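Local structure of Cyclo(L-leucyl-L-leucyl) synthase (Staphylococcus haemolyticus, 6EZ3) at residues A[138-142]-A[200-204]; A[132-138]-A[209-213]; A[12-17]-A[216-221]. The protein catalyses the ATP-independent formation of cyclo(L-leucyl-L-leucyl) from two molecules of leucyl-tRNA, and can incorporate other nonpolar residues into cyclodipeptides. All blocks are in the same frame, centred on the assembly; numbering follows the deposited sequence.

Contact 1. Residues A[138-142]-A[200-204]; sequences SCLKM and ELGTN
Two alpha-helical segments run nearly antiparallel, their N-to-C directions 159° apart and their axes 10.0 Å apart at closest approach. Residues 138-142 belong to helix 133-149 and residues 200-204 open helix 200-206. The register is set by Ser138 and Leu201, whose CA atoms lie 6.0 Å apart. Apolar packing centres on Leu201, which points toward the facing helix. Its CD1 lies 3.7 Å from Met142 CG and 4.2 Å from Cys139 SG, while its CG is 4.3 Å from Ser138 CB. Met142, with chi1 and chi2 both m, lays its thioether along the start of the other helix: SD is 3.7 Å from Leu201 N, and CE is 3.7 Å from Glu200 CB. In this Rossmann-like cyclodipeptide synthase fold, Glu200 and Leu201 are, by similarity, part of the substrate-binding site, and the Met142 side chain also lies against Val172 of that site, so the pairing probably forms part of the pocket wall. Charge pairing lies at the exposed border: Lys141 NZ and Glu200 OE1 form a salt bridge at 3.4 Å, with Glu200 extended (chi1 and chi2 t). No hydrogen bond joins the segments; Ser138 OG and Asn204 ND2 stand 3.8 Å apart. Beyond them, Phe210 packs against Ser138, Leu201 and Asn204.

Contact 2. Residues A[132-138]-A[209-213]; sequences DSNFKNS and QFNLK
Helix 133-149 starts at Ser133, and Asp132 is its N-cap: Asp132 OD2 accepts from Phe135 N at 3.2 Å and, weakly, from Asn134 N at 3.0 Å. Against this first part of the helix lies the irregular segment 209-213, in the loop between helix 200-206 and strand 218-225. The CA atoms of Phe135 and Phe210 are 6.6 Å apart, and no hydrogen bond crosses. At Gln209 the contact is loose, its carbonyl O lying 3.7 Å from Asn134 ND2. Phe210 follows with an extended backbone (phi/psi -133/173) and chi1 of -34°, its CB directed toward the helix. Phe135, chi1 t, presents its ring edge to the Phe210 face in a T-shaped stack, with centroids 5.4 Å apart and planes at 69°; Phe135 CB also lies 3.7 Å from Phe210 CD1. Asn134 ND2 is 3.5 Å from Phe210 CE1, and Ser138 OG approaches the ring edge 3.5 Å from Phe210 CZ. Asn211 brings ND2 to 3.7 Å from Asp132 OD1 but makes its hydrogen bond to Gln128 of helix 116-131. Leu212, chi1 m and chi2 t, sets CD1 over one face of the Phe135 ring in a CH-pi contact, 3.8 Å from the centroid and 25° off the normal. Phe135 also touches Ile125 and Phe129, and its side chain lies about 4 Å from that of Leu173. Loop 209-213 thus closes over a capped helix start through an aromatic cluster that borders the substrate-binding residues Leu173 and Leu201, assigned by similarity.

Contact 3. Residues A[12-17]-A[216-221]; sequences NCKQIY and EKQGYI
Two hydrogen bonds tie helix 11-19 to strand 218-225 and the loop just before it. Asn12, chi1 t, donates from ND2 to Glu216 O at 3.1 Å (161°), and Tyr220 N donates to Cys13 SG at 3.6 Å (158°), with Cys13 chi1 m. The helix crosses the strand almost at a right angle, at -96°, with 7.4 Å between axes. The backbones are nearest at Cys13 and Gly219, whose CA atoms are 4.6 Å apart; Cys13 SG is 3.8 Å from Gly219 CA, where the absence of a side chain permits the close approach. Ile16, chi1 m and chi2 t, packs CD1 on the bend before the strand, 3.5 Å from both Glu216 O and Gln218 N. Farther out, Tyr17 CD2 meets Ile221 CD1 at 4.0 Å. Gln218 and Tyr220 point away; Tyr220 OH is hydrogen-bonded to Ala197 O. This is helix-on-sheet packing on a mixed sheet, where strand 218-225 runs between antiparallel 4-8 and parallel 191-195.

Contacts 1 and 2 form one continuous patch, their centres 8 Å apart, and share Ser138. Leu201 CD2 packs against Phe210 CE2 at 3.8 Å and Phe135 CE1 at 3.9 Å, and Asn204 O probably accepts a hydrogen bond from Gln209 N at 3.0 Å. Contact 3 stands apart, its centre about 19 Å from that of contact 1 and 21 Å from that of contact 2. Contact 1 holds Glu200 and Leu201 of the substrate site assigned by similarity, with contact 2 packed behind Leu201. Contact 3 reaches toward that site through Tyr220, its side chain about 3 Å from that of Tyr195. The side chains of Met142 and Tyr220 lie about 7 Å and 8 Å from that of Glu175, possibly critical in catalysis.

Contact 1. Residues A[138-142]-A[200-204]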
# COMPACT_ATOMS: atom_id res chain seq x y z
N SER A 138 -15.08 -7.42 -4.46
CA SER A 138 -14.06 -6.47 -4.91
C SER A 138 -12.73 -6.73 -4.21
O SER A 138 -11.69 -6.75 -4.87
CB SER A 138 -14.54 -5.03 -4.71
OG SER A 138 -15.21 -4.53 -5.86
N CYS A 139 -12.79 -7.04 -2.89
CA CYS A 139 -11.60 -7.37 -2.11
C CYS A 139 -10.94 -8.66 -2.62
O CYS A 139 -9.71 -8.69 -2.77
CB CYS A 139 -11.94 -7.49 -0.62
SG CYS A 139 -12.38 -5.92 0.16
N LEU A 140 -11.76 -9.71 -2.86
CA LEU A 140 -11.29 -11.02 -3.31
C LEU A 140 -10.64 -10.96 -4.69
O LEU A 140 -9.68 -11.69 -4.94
CB LEU A 140 -12.42 -12.06 -3.23
CG LEU A 140 -13.15 -12.20 -1.87
CD1 LEU A 140 -14.55 -12.73 -2.06
CD2 LEU A 140 -12.39 -13.07 -0.91
N LYS A 141 -11.12 -10.04 -5.56
CA LYS A 141 -10.54 -9.77 -6.88
C LYS A 141 -9.10 -9.24 -6.68
O LYS A 141 -8.18 -9.68 -7.37
CB LYS A 141 -11.37 -8.72 -7.61
CG LYS A 141 -12.69 -9.23 -8.17
CD LYS A 141 -13.36 -8.17 -9.03
CE LYS A 141 -13.36 -8.50 -10.50
NZ LYS A 141 -13.35 -7.28 -11.33
N MET A 142 -8.92 -8.31 -5.71
CA MET A 142 -7.62 -7.73 -5.37
C MET A 142 -6.70 -8.81 -4.78
O MET A 142 -5.53 -8.87 -5.14
CB MET A 142 -7.74 -6.51 -4.41
CG MET A 142 -8.71 -5.40 -4.84
SD MET A 142 -8.44 -4.54 -6.43
CE MET A 142 -9.75 -5.34 -7.50
N GLU A 200 -8.31 -0.91 -8.88
CA GLU A 200 -9.71 -1.18 -9.26
C GLU A 200 -10.69 -0.98 -8.12
O GLU A 200 -11.78 -0.46 -8.36
CB GLU A 200 -9.85 -2.57 -9.89
CG GLU A 200 -11.20 -2.83 -10.55
CD GLU A 200 -11.31 -4.03 -11.48
OE1 GLU A 200 -12.36 -4.15 -12.15
OE2 GLU A 200 -10.36 -4.85 -11.54
N LEU A 201 -10.31 -1.38 -6.88
CA LEU A 201 -11.16 -1.23 -5.69
C LEU A 201 -11.41 0.27 -5.47
O LEU A 201 -12.54 0.69 -5.22
CB LEU A 201 -10.47 -1.83 -4.46
CG LEU A 201 -11.33 -2.50 -3.39
CD1 LEU A 201 -10.47 -3.21 -2.36
CD2 LEU A 201 -12.26 -1.54 -2.70
N GLY A 202 -10.34 1.03 -5.62
CA GLY A 202 -10.35 2.46 -5.43
C GLY A 202 -11.26 3.16 -6.39
O GLY A 202 -11.92 4.11 -5.99
N THR A 203 -11.30 2.68 -7.65
CA THR A 203 -12.14 3.24 -8.72
C THR A 203 -13.57 3.15 -8.25
O THR A 203 -14.29 4.16 -8.26
CB THR A 203 -11.88 2.52 -10.05
OG1 THR A 203 -10.52 2.73 -10.45
CG2 THR A 203 -12.83 2.95 -11.15
N ASN A 204 -13.94 1.97 -7.74
CA ASN A 204 -15.27 1.66 -7.22
C ASN A 204 -15.60 2.44 -5.94
O ASN A 204 -16.75 2.83 -5.76
CB ASN A 204 -15.42 0.15 -7.05
CG ASN A 204 -15.31 -0.62 -8.34
OD1 ASN A 204 -15.92 -0.26 -9.36
ND2 ASN A 204 -14.56 -1.73 -8.32

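Contact 2. Residues A[132-138]-A[209-213]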
# COMPACT_ATOMS: atom_id res chain seq x y z
N ASP A 132 -21.61 -5.76 3.32
CA ASP A 132 -21.63 -5.54 1.86
C ASP A 132 -20.98 -6.70 1.08
O ASP A 132 -19.78 -6.97 1.22
CB ASP A 132 -21.00 -4.18 1.47
CG ASP A 132 -21.38 -3.66 0.09
OD1 ASP A 132 -21.62 -2.43 -0.03
OD2 ASP A 132 -21.44 -4.47 -0.87
N SER A 133 -21.79 -7.38 0.28
CA SER A 133 -21.42 -8.55 -0.54
C SER A 133 -20.58 -8.16 -1.73
O SER A 133 -19.68 -8.91 -2.13
CB SER A 133 -22.68 -9.28 -1.02
OG SER A 133 -23.77 -9.15 -0.11
N ASN A 134 -20.90 -6.99 -2.32
CA ASN A 134 -20.22 -6.42 -3.49
C ASN A 134 -18.76 -6.07 -3.12
O ASN A 134 -17.84 -6.42 -3.87
CB ASN A 134 -21.00 -5.21 -4.03
CG ASN A 134 -20.37 -4.47 -5.18
OD1 ASN A 134 -19.70 -5.05 -6.05
ND2 ASN A 134 -20.59 -3.16 -5.23
N PHE A 135 -18.57 -5.43 -1.95
CA PHE A 135 -17.27 -5.03 -1.44
C PHE A 135 -16.42 -6.26 -1.18
O PHE A 135 -15.27 -6.28 -1.63
CB PHE A 135 -17.41 -4.17 -0.18
CG PHE A 135 -16.11 -3.85 0.51
CD1 PHE A 135 -15.20 -2.96 -0.05
CD2 PHE A 135 -15.81 -4.41 1.74
CE1 PHE A 135 -14.00 -2.68 0.59
CE2 PHE A 135 -14.61 -4.11 2.38
CZ PHE A 135 -13.72 -3.24 1.81
N LYS A 136 -17.00 -7.31 -0.54
CA LYS A 136 -16.32 -8.58 -0.28
C LYS A 136 -15.73 -9.14 -1.59
O LYS A 136 -14.53 -9.44 -1.63
CB LYS A 136 -17.24 -9.60 0.38
CG LYS A 136 -16.53 -10.92 0.74
CD LYS A 136 -17.21 -11.63 1.92
CE LYS A 136 -16.54 -12.95 2.25
NZ LYS A 136 -17.14 -13.60 3.45
N ASN A 137 -16.53 -9.17 -2.67
CA ASN A 137 -16.10 -9.62 -4.00
C ASN A 137 -14.94 -8.77 -4.52
O ASN A 137 -13.92 -9.34 -4.94
CB ASN A 137 -17.29 -9.60 -4.98
CG ASN A 137 -16.90 -9.74 -6.45
OD1 ASN A 137 -16.45 -10.81 -6.92
ND2 ASN A 137 -17.07 -8.66 -7.21
N SER A 138 -15.08 -7.42 -4.46
CA SER A 138 -14.06 -6.47 -4.91
C SER A 138 -12.73 -6.73 -4.21
O SER A 138 -11.69 -6.75 -4.87
CB SER A 138 -14.54 -5.03 -4.71
OG SER A 138 -15.21 -4.53 -5.86
N GLN A 209 -19.59 3.21 -4.76
CA GLN A 209 -20.20 1.90 -4.89
C GLN A 209 -20.27 1.15 -3.57
O GLN A 209 -20.93 0.10 -3.49
CB GLN A 209 -19.54 1.08 -6.01
CG GLN A 209 -20.04 1.50 -7.39
CD GLN A 209 -19.66 0.53 -8.47
OE1 GLN A 209 -19.80 -0.70 -8.33
NE2 GLN A 209 -19.23 1.05 -9.60
N PHE A 210 -19.60 1.69 -2.53
CA PHE A 210 -19.61 1.09 -1.19
C PHE A 210 -19.89 2.13 -0.10
O PHE A 210 -19.92 3.33 -0.38
CB PHE A 210 -18.31 0.33 -0.89
CG PHE A 210 -17.66 -0.38 -2.04
CD1 PHE A 210 -18.24 -1.51 -2.61
CD2 PHE A 210 -16.44 0.06 -2.55
CE1 PHE A 210 -17.63 -2.17 -3.67
CE2 PHE A 210 -15.82 -0.62 -3.59
CZ PHE A 210 -16.41 -1.73 -4.14
N ASN A 211 -20.06 1.65 1.14
CA ASN A 211 -20.31 2.47 2.34
C ASN A 211 -19.01 2.98 2.97
O ASN A 211 -18.99 3.32 4.16
CB ASN A 211 -21.16 1.69 3.36
CG ASN A 211 -22.41 1.08 2.78
OD1 ASN A 211 -23.31 1.80 2.30
ND2 ASN A 211 -22.49 -0.25 2.77
N LEU A 212 -17.93 3.03 2.17
CA LEU A 212 -16.59 3.52 2.51
C LEU A 212 -16.24 4.69 1.60
O LEU A 212 -16.70 4.75 0.45
CB LEU A 212 -15.54 2.42 2.35
CG LEU A 212 -15.66 1.21 3.24
CD1 LEU A 212 -15.07 0.01 2.57
CD2 LEU A 212 -14.98 1.44 4.56
N LYS A 213 -15.44 5.63 2.11
CA LYS A 213 -15.04 6.81 1.35
C LYS A 213 -13.57 7.14 1.52
O LYS A 213 -13.04 7.08 2.63
CB LYS A 213 -15.93 8.02 1.70
CG LYS A 213 -17.32 7.99 1.05
CD LYS A 213 -18.16 9.20 1.45
CE LYS A 213 -19.64 9.07 1.13
NZ LYS A 213 -20.45 10.06 1.90

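Contact 3. Residues A[12-17]-A[216-221]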
# COMPACT_ATOMS: atom_id res chain seq x y z
N ASN A 12 -9.46 15.64 -7.53
CA ASN A 12 -9.02 16.03 -6.20
C ASN A 12 -7.59 15.56 -5.93
O ASN A 12 -6.81 16.28 -5.32
CB ASN A 12 -10.01 15.52 -5.18
CG ASN A 12 -9.66 15.82 -3.76
OD1 ASN A 12 -9.68 16.97 -3.32
ND2 ASN A 12 -9.32 14.78 -3.03
N CYS A 13 -7.23 14.37 -6.45
CA CYS A 13 -5.88 13.80 -6.36
C CYS A 13 -4.86 14.74 -7.07
O CYS A 13 -3.80 15.02 -6.52
CB CYS A 13 -5.85 12.38 -6.94
SG CYS A 13 -7.08 11.25 -6.24
N LYS A 14 -5.25 15.30 -8.22
CA LYS A 14 -4.42 16.24 -8.99
C LYS A 14 -4.23 17.53 -8.20
O LYS A 14 -3.10 18.04 -8.15
CB LYS A 14 -5.05 16.51 -10.36
CG LYS A 14 -4.10 17.18 -11.36
CD LYS A 14 -4.64 17.15 -12.79
CE LYS A 14 -3.61 17.55 -13.82
NZ LYS A 14 -4.03 17.21 -15.21
N GLN A 15 -5.32 18.01 -7.54
CA GLN A 15 -5.28 19.20 -6.68
C GLN A 15 -4.30 18.98 -5.52
O GLN A 15 -3.48 19.86 -5.26
CB GLN A 15 -6.68 19.53 -6.12
CG GLN A 15 -7.72 19.98 -7.13
CD GLN A 15 -9.12 20.03 -6.56
OE1 GLN A 15 -9.37 19.78 -5.37
NE2 GLN A 15 -10.08 20.36 -7.42
N ILE A 16 -4.39 17.81 -4.83
CA ILE A 16 -3.50 17.46 -3.72
C ILE A 16 -2.06 17.41 -4.25
O ILE A 16 -1.15 18.03 -3.65
CB ILE A 16 -3.96 16.15 -2.96
CG1 ILE A 16 -5.28 16.40 -2.18
CG2 ILE A 16 -2.87 15.57 -2.05
CD1 ILE A 16 -5.96 15.13 -1.54
N TYR A 17 -1.86 16.69 -5.39
CA TYR A 17 -0.56 16.52 -6.04
C TYR A 17 0.09 17.85 -6.27
O TYR A 17 1.24 18.01 -5.83
CB TYR A 17 -0.70 15.75 -7.36
CG TYR A 17 0.60 15.52 -8.09
CD1 TYR A 17 0.94 16.27 -9.20
CD2 TYR A 17 1.47 14.49 -7.72
CE1 TYR A 17 2.12 16.05 -9.90
CE2 TYR A 17 2.66 14.26 -8.41
CZ TYR A 17 2.98 15.03 -9.51
OH TYR A 17 4.15 14.81 -10.20
N GLU A 216 -11.12 13.37 1.78
CA GLU A 216 -10.91 14.59 0.98
C GLU A 216 -9.46 15.03 0.96
O GLU A 216 -9.03 15.65 -0.02
CB GLU A 216 -11.81 15.76 1.44
CG GLU A 216 -11.73 16.10 2.94
CD GLU A 216 -12.38 17.40 3.41
OE1 GLU A 216 -11.70 18.45 3.40
OE2 GLU A 216 -13.55 17.34 3.85
N LYS A 217 -8.70 14.73 2.05
CA LYS A 217 -7.27 15.05 2.24
C LYS A 217 -6.36 13.83 1.87
O LYS A 217 -5.20 13.76 2.27
CB LYS A 217 -7.04 15.54 3.69
CG LYS A 217 -6.87 17.04 3.82
CD LYS A 217 -8.18 17.83 3.74
CE LYS A 217 -7.97 19.33 3.58
NZ LYS A 217 -7.47 19.94 4.85
N GLN A 218 -6.91 12.92 1.06
CA GLN A 218 -6.25 11.69 0.65
C GLN A 218 -6.44 11.39 -0.84
O GLN A 218 -7.57 11.43 -1.33
CB GLN A 218 -6.76 10.52 1.52
CG GLN A 218 -6.15 9.16 1.21
CD GLN A 218 -4.88 8.84 1.95
OE1 GLN A 218 -4.66 9.27 3.08
NE2 GLN A 218 -4.10 7.97 1.38
N GLY A 219 -5.34 11.07 -1.52
CA GLY A 219 -5.36 10.73 -2.94
C GLY A 219 -4.71 9.42 -3.32
O GLY A 219 -4.26 8.65 -2.45
N TYR A 220 -4.69 9.12 -4.63
CA TYR A 220 -4.03 7.94 -5.19
C TYR A 220 -3.48 8.29 -6.57
O TYR A 220 -4.25 8.70 -7.46
CB TYR A 220 -4.96 6.70 -5.24
CG TYR A 220 -4.28 5.45 -5.76
CD1 TYR A 220 -4.24 5.17 -7.12
CD2 TYR A 220 -3.71 4.52 -4.89
CE1 TYR A 220 -3.61 4.02 -7.61
CE2 TYR A 220 -3.11 3.36 -5.36
CZ TYR A 220 -3.04 3.12 -6.73
OH TYR A 220 -2.44 1.99 -7.21
N ILE A 221 -2.14 8.17 -6.75
CA ILE A 221 -1.48 8.48 -8.02
C ILE A 221 -0.78 7.24 -8.61
O ILE A 221 -0.31 6.38 -7.85
CB ILE A 221 -0.54 9.72 -7.96
CG1 ILE A 221 0.70 9.48 -7.06
CG2 ILE A 221 -1.32 10.97 -7.54
CD1 ILE A 221 1.83 10.57 -7.11